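PDB 4ITA: succinate-semialdehyde dehydrogenase from Synechococcus sp., which catalyses the oxidation of succinic semialdehyde to succinate, probably with NADP+ as the hydride acceptor. Local coordinates for residues V238-A243 with Q402-E407; A243-A248 with E274-E279. All blocks are in the same frame, centred on the assembly; numbering follows the deposited sequence.

Contact 1. Residues V238-A243 with Q402-E407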
loop_
_atom_site.group_PDB
_atom_site.type_symbol
_atom_site.label_atom_id
_atom_site.label_comp_id
_atom_site.label_asym_id
_atom_site.label_seq_id
_atom_site.Cartn_x
_atom_site.Cartn_y
_atom_site.Cartn_z
ATOM N N VAL A 238 -14.357 -26.119 -1.569
ATOM C CA VAL A 238 -15.510 -26.564 -0.800
ATOM C C VAL A 238 -16.546 -27.155 -1.735
ATOM O O VAL A 238 -16.916 -26.529 -2.725
ATOM C CB VAL A 238 -16.131 -25.388 -0.018
ATOM C CG1 VAL A 238 -17.234 -25.900 0.883
ATOM C CG2 VAL A 238 -15.072 -24.661 0.822
ATOM N N VAL A 239 -17.000 -28.370 -1.434
ATOM C CA VAL A 239 -17.960 -29.048 -2.295
ATOM C C VAL A 239 -19.219 -29.410 -1.525
ATOM O O VAL A 239 -19.168 -30.178 -0.567
ATOM C CB VAL A 239 -17.354 -30.312 -2.937
ATOM C CG1 VAL A 239 -18.341 -30.935 -3.922
ATOM C CG2 VAL A 239 -16.049 -29.972 -3.647
ATOM N N PHE A 240 -20.346 -28.849 -1.949
ATOM C CA PHE A 240 -21.609 -29.027 -1.235
ATOM C C PHE A 240 -22.602 -29.909 -2.013
ATOM O O PHE A 240 -22.362 -30.230 -3.180
ATOM C CB PHE A 240 -22.167 -27.656 -0.807
ATOM C CG PHE A 240 -21.903 -27.344 0.638
ATOM C CD1 PHE A 240 -20.650 -27.593 1.187
ATOM C CD2 PHE A 240 -22.898 -26.833 1.455
ATOM C CE1 PHE A 240 -20.395 -27.331 2.515
ATOM C CE2 PHE A 240 -22.643 -26.570 2.794
ATOM C CZ PHE A 240 -21.394 -26.821 3.326
ATOM N N PRO A 241 -23.700 -30.336 -1.360
ATOM C CA PRO A 241 -24.516 -31.400 -1.968
ATOM C C PRO A 241 -25.166 -31.091 -3.322
ATOM O O PRO A 241 -25.443 -32.029 -4.073
ATOM C CB PRO A 241 -25.585 -31.666 -0.903
ATOM C CG PRO A 241 -24.930 -31.276 0.384
ATOM C CD PRO A 241 -24.112 -30.070 0.033
ATOM N N SER A 242 -25.395 -29.822 -3.643
ATOM C CA SER A 242 -26.012 -29.482 -4.921
ATOM C C SER A 242 -24.996 -29.281 -6.039
ATOM O O SER A 242 -25.358 -28.917 -7.154
ATOM C CB SER A 242 -26.884 -28.236 -4.793
ATOM O OG SER A 242 -26.108 -27.096 -4.465
ATOM N N ALA A 243 -23.722 -29.519 -5.746
ATOM C CA ALA A 243 -22.675 -29.348 -6.756
ATOM C C ALA A 243 -22.747 -30.375 -7.885
ATOM O O ALA A 243 -23.235 -31.487 -7.691
ATOM C CB ALA A 243 -21.309 -29.406 -6.098
ATOM N N GLN A 402 -24.162 -17.042 -1.998
ATOM C CA GLN A 402 -23.973 -15.710 -1.433
ATOM C C GLN A 402 -23.232 -15.740 -0.101
ATOM O O GLN A 402 -22.372 -14.895 0.152
ATOM C CB GLN A 402 -25.305 -14.968 -1.324
ATOM C CG GLN A 402 -25.875 -14.563 -2.688
ATOM C CD GLN A 402 -24.882 -13.766 -3.537
ATOM O OE1 GLN A 402 -24.337 -12.758 -3.089
ATOM N NE2 GLN A 402 -24.648 -14.221 -4.768
ATOM N N ARG A 403 -23.534 -16.715 0.748
ATOM C CA ARG A 403 -22.811 -16.826 2.009
ATOM C C ARG A 403 -21.333 -17.146 1.793
ATOM O O ARG A 403 -20.475 -16.578 2.472
ATOM C CB ARG A 403 -23.466 -17.838 2.951
ATOM C CG ARG A 403 -24.746 -17.318 3.600
ATOM C CD ARG A 403 -25.076 -18.076 4.881
ATOM N NE ARG A 403 -24.017 -17.966 5.882
ATOM C CZ ARG A 403 -23.865 -18.798 6.909
ATOM N NH1 ARG A 403 -24.702 -19.815 7.070
ATOM N NH2 ARG A 403 -22.871 -18.625 7.769
ATOM N N PHE A 404 -21.031 -18.039 0.852
ATOM C CA PHE A 404 -19.639 -18.340 0.530
ATOM C C PHE A 404 -18.919 -17.091 0.008
ATOM O O PHE A 404 -17.810 -16.774 0.456
ATOM C CB PHE A 404 -19.550 -19.465 -0.507
ATOM C CG PHE A 404 -19.726 -20.855 0.061
ATOM C CD1 PHE A 404 -18.960 -21.296 1.135
ATOM C CD2 PHE A 404 -20.640 -21.740 -0.508
ATOM C CE1 PHE A 404 -19.116 -22.591 1.641
ATOM C CE2 PHE A 404 -20.793 -23.029 -0.009
ATOM C CZ PHE A 404 -20.031 -23.454 1.066
ATOM N N ILE A 405 -19.542 -16.390 -0.940
ATOM C CA ILE A 405 -18.967 -15.157 -1.482
ATOM C C ILE A 405 -18.692 -14.142 -0.376
ATOM O O ILE A 405 -17.620 -13.539 -0.322
ATOM C CB ILE A 405 -19.895 -14.537 -2.550
ATOM C CG1 ILE A 405 -19.897 -15.405 -3.806
ATOM C CG2 ILE A 405 -19.465 -13.109 -2.882
ATOM C CD1 ILE A 405 -21.009 -15.078 -4.784
ATOM N N GLN A 406 -19.654 -13.963 0.518
ATOM C CA GLN A 406 -19.546 -12.937 1.542
ATOM C C GLN A 406 -18.582 -13.308 2.663
ATOM O O GLN A 406 -17.856 -12.454 3.176
ATOM C CB GLN A 406 -20.932 -12.624 2.121
ATOM C CG GLN A 406 -21.855 -11.930 1.131
ATOM C CD GLN A 406 -21.375 -10.540 0.761
ATOM O OE1 GLN A 406 -20.971 -9.765 1.627
ATOM N NE2 GLN A 406 -21.407 -10.221 -0.531
ATOM N N GLU A 407 -18.564 -14.580 3.041
ATOM C CA GLU A 407 -17.938 -14.973 4.297
ATOM C C GLU A 407 -16.608 -15.710 4.205
ATOM O O GLU A 407 -15.923 -15.847 5.215
ATOM C CB GLU A 407 -18.925 -15.772 5.153
ATOM C CG GLU A 407 -20.190 -15.003 5.492
ATOM C CD GLU A 407 -21.217 -15.846 6.223
ATOM O OE1 GLU A 407 -20.816 -16.714 7.026
ATOM O OE2 GLU A 407 -22.425 -15.631 5.981
#
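Phe404 and Val238 each turn their first torsion so that they meet: the Phe404 ring carbon CG sits anti to its own carbonyl carbon (chi1 -80°), which sends the ring off helix 398-407, and Val238 CG1 stands anti to the backbone N (chi1 -174°), which puts that methyl against the ring. This is helix-on-sheet packing in the α/β fold of the aldehyde dehydrogenase family. Helix 398-407 is the connection of a β-α-β crossover between the parallel strands 390-394 and 412-415, and its Phe404 side chain, which also touches Ala393 of strand 390-394, reaches the end of strand 235-239. Val238 CG1 lies 3.7 Å from Phe404 CZ and 3.9 Å from Phe404 CE1, touching the same end of the ring that also meets Phe240. The two phenylalanines form a T-shaped pair, with centroids 5.4 Å apart and planes at 87°. Phe404 supplies the edge and Phe240 the face, and CZ of Phe404 stands over the middle of the Phe240 ring, 4.0 Å above its plane. All three side chains are buried, and no hydrogen bond joins the two segments, so the contact is purely apolar. Phe240 also makes an edge-to-face pair with His273 and touches Ala378 of helix 375-383; Leu375 of that helix packs against Phe404. From Phe240 to Ala243 the chain makes a type I turn, closed by Ala243 N to Phe240 O. On the helix, Arg403 takes Glu407 side-on, NE to OE2 at 2.8 Å and NH2 to OE1 at 2.9 Å, while Arg403 NH2 also bridges to Asp376 OD1.

Contact 2. Residues A243-A248 with E274-E279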
loop_
_atom_site.group_PDB
_atom_site.type_symbol
_atom_site.label_atom_id
_atom_site.label_comp_id
_atom_site.label_asym_id
_atom_site.label_seq_id
_atom_site.Cartn_x
_atom_site.Cartn_y
_atom_site.Cartn_z
ATOM N N ALA A 243 -23.722 -29.519 -5.746
ATOM C CA ALA A 243 -22.675 -29.348 -6.756
ATOM C C ALA A 243 -22.747 -30.375 -7.885
ATOM O O ALA A 243 -23.235 -31.487 -7.691
ATOM C CB ALA A 243 -21.309 -29.406 -6.098
ATOM N N ASP A 244 -22.254 -29.991 -9.063
ATOM C CA ASP A 244 -21.959 -30.947 -10.127
ATOM C C ASP A 244 -20.696 -31.672 -9.697
ATOM O O ASP A 244 -19.585 -31.164 -9.878
ATOM C CB ASP A 244 -21.730 -30.225 -11.462
ATOM C CG ASP A 244 -21.442 -31.184 -12.638
ATOM O OD1 ASP A 244 -21.003 -32.343 -12.439
ATOM O OD2 ASP A 244 -21.641 -30.749 -13.792
ATOM N N LEU A 245 -20.873 -32.860 -9.128
ATOM C CA LEU A 245 -19.784 -33.580 -8.482
ATOM C C LEU A 245 -18.682 -33.961 -9.456
ATOM O O LEU A 245 -17.501 -33.789 -9.159
ATOM C CB LEU A 245 -20.309 -34.835 -7.776
ATOM C CG LEU A 245 -20.173 -34.939 -6.258
ATOM C CD1 LEU A 245 -20.462 -33.613 -5.558
ATOM C CD2 LEU A 245 -21.092 -36.024 -5.732
ATOM N N ASP A 246 -19.055 -34.477 -10.622
ATOM C CA ASP A 246 -18.050 -34.898 -11.589
ATOM C C ASP A 246 -17.219 -33.716 -12.091
ATOM O O ASP A 246 -15.996 -33.827 -12.222
ATOM C CB ASP A 246 -18.675 -35.665 -12.760
ATOM C CG ASP A 246 -19.155 -37.048 -12.366
ATOM O OD1 ASP A 246 -18.791 -37.545 -11.282
ATOM O OD2 ASP A 246 -19.900 -37.655 -13.165
ATOM N N GLU A 247 -17.869 -32.581 -12.349
ATOM C CA GLU A 247 -17.129 -31.376 -12.734
ATOM C C GLU A 247 -16.207 -30.920 -11.605
ATOM O O GLU A 247 -15.054 -30.573 -11.843
ATOM C CB GLU A 247 -18.057 -30.223 -13.149
ATOM C CG GLU A 247 -17.278 -29.005 -13.661
ATOM C CD GLU A 247 -18.145 -27.787 -13.976
ATOM O OE1 GLU A 247 -19.336 -27.781 -13.611
ATOM O OE2 GLU A 247 -17.614 -26.834 -14.586
ATOM N N ALA A 248 -16.718 -30.926 -10.378
ATOM C CA ALA A 248 -15.924 -30.520 -9.223
ATOM C C ALA A 248 -14.680 -31.396 -9.035
ATOM O O ALA A 248 -13.609 -30.888 -8.695
ATOM C CB ALA A 248 -16.779 -30.497 -7.955
ATOM N N GLU A 274 -20.630 -33.845 4.160
ATOM C CA GLU A 274 -20.752 -35.277 4.443
ATOM C C GLU A 274 -21.699 -36.027 3.502
ATOM O O GLU A 274 -21.498 -37.217 3.246
ATOM C CB GLU A 274 -21.145 -35.513 5.905
ATOM C CG GLU A 274 -22.454 -34.893 6.325
ATOM C CD GLU A 274 -22.866 -35.326 7.718
ATOM O OE1 GLU A 274 -24.015 -35.035 8.109
ATOM O OE2 GLU A 274 -22.044 -35.960 8.413
ATOM N N ALA A 275 -22.705 -35.342 2.968
ATOM C CA ALA A 275 -23.678 -35.999 2.098
ATOM C C ALA A 275 -23.059 -36.469 0.780
ATOM O O ALA A 275 -23.556 -37.410 0.154
ATOM C CB ALA A 275 -24.861 -35.080 1.831
ATOM N N ILE A 276 -21.984 -35.809 0.350
ATOM C CA ILE A 276 -21.345 -36.164 -0.915
ATOM C C ILE A 276 -19.892 -36.585 -0.763
ATOM O O ILE A 276 -19.228 -36.896 -1.753
ATOM C CB ILE A 276 -21.488 -35.023 -1.980
ATOM C CG1 ILE A 276 -20.976 -33.669 -1.453
ATOM C CG2 ILE A 276 -22.943 -34.890 -2.407
ATOM C CD1 ILE A 276 -19.461 -33.489 -1.423
ATOM N N ALA A 277 -19.400 -36.596 0.465
ATOM C CA ALA A 277 -17.970 -36.791 0.699
ATOM C C ALA A 277 -17.440 -38.137 0.214
ATOM O O ALA A 277 -16.345 -38.208 -0.351
ATOM C CB ALA A 277 -17.647 -36.601 2.163
ATOM N N ALA A 278 -18.195 -39.209 0.439
ATOM C CA ALA A 278 -17.737 -40.534 0.029
ATOM C C ALA A 278 -17.561 -40.612 -1.484
ATOM O O ALA A 278 -16.521 -41.062 -1.969
ATOM C CB ALA A 278 -18.695 -41.614 0.518
ATOM N N GLU A 279 -18.569 -40.163 -2.224
ATOM C CA GLU A 279 -18.522 -40.196 -3.682
ATOM C C GLU A 279 -17.426 -39.282 -4.230
ATOM O O GLU A 279 -16.640 -39.683 -5.092
ATOM C CB GLU A 279 -19.873 -39.810 -4.289
ATOM C CG GLU A 279 -19.861 -39.795 -5.808
ATOM C CD GLU A 279 -21.196 -39.412 -6.417
ATOM O OE1 GLU A 279 -22.189 -39.328 -5.666
ATOM O OE2 GLU A 279 -21.241 -39.189 -7.646
#
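The helix of a β-α-β crossover, running from strand 235-239 to the parallel strand 267-273, begins here, and its first turn packs against residues 274-279. Leu245 carries the contact. Its two methyls meet Ile276, with CD2 3.9 Å and CD1 4.0 Å from Ile276 CB, and CD2 reaches further along the helix to Glu279, one turn on, lying 3.5 Å from Glu279 CD. Glu279 gets there with CG anti to the backbone N (chi1 178°) and an extended chain, laying its carboxylate against the methyl. Cut back to an alanine, Leu245 would have neither methyl, which is likely to open a gap beside Ile276 and take the apolar support from Glu279, leaving its carboxylate to its salt bridge with Lys283. The start of the helix is held by Asp244 as N-cap, whose OD1 accepts from Glu247 N at 3.1 Å. Asp246 OD1 and Glu279 OE2 approach to 4.7 Å, and Lys283 NZ makes a salt bridge to each of them. That shared lysine is likely to offset the repulsion between the two carboxylates. The contact thus has an apolar part, buried at Ile276, and a charged margin at the exposed Glu279.

How the contacts relate
The centres of contacts 1 and 2 are about 13 Å apart, and the two share Ala243, where the chain leaves the turn after strand 235-239 and heads into helix 245-257. Val238 and Val239 divide the work: the first faces helix 398-407, while the side chain of the second points away from that helix, with Val239 CG1 3.8 Å from Leu245 CD1. The backbone joins in as well, Val239 O lying 3.4 Å from Ile276 CD1. Pro241 adds to the join, with CA 3.9 Å from Ile276 CG2. The strand end is thus packed by both contacts. The centres of contacts 1 and 2 lie about 25 and 29 Å from the centre of the chain, peripheral structural packing rather than part of the NADPH pocket.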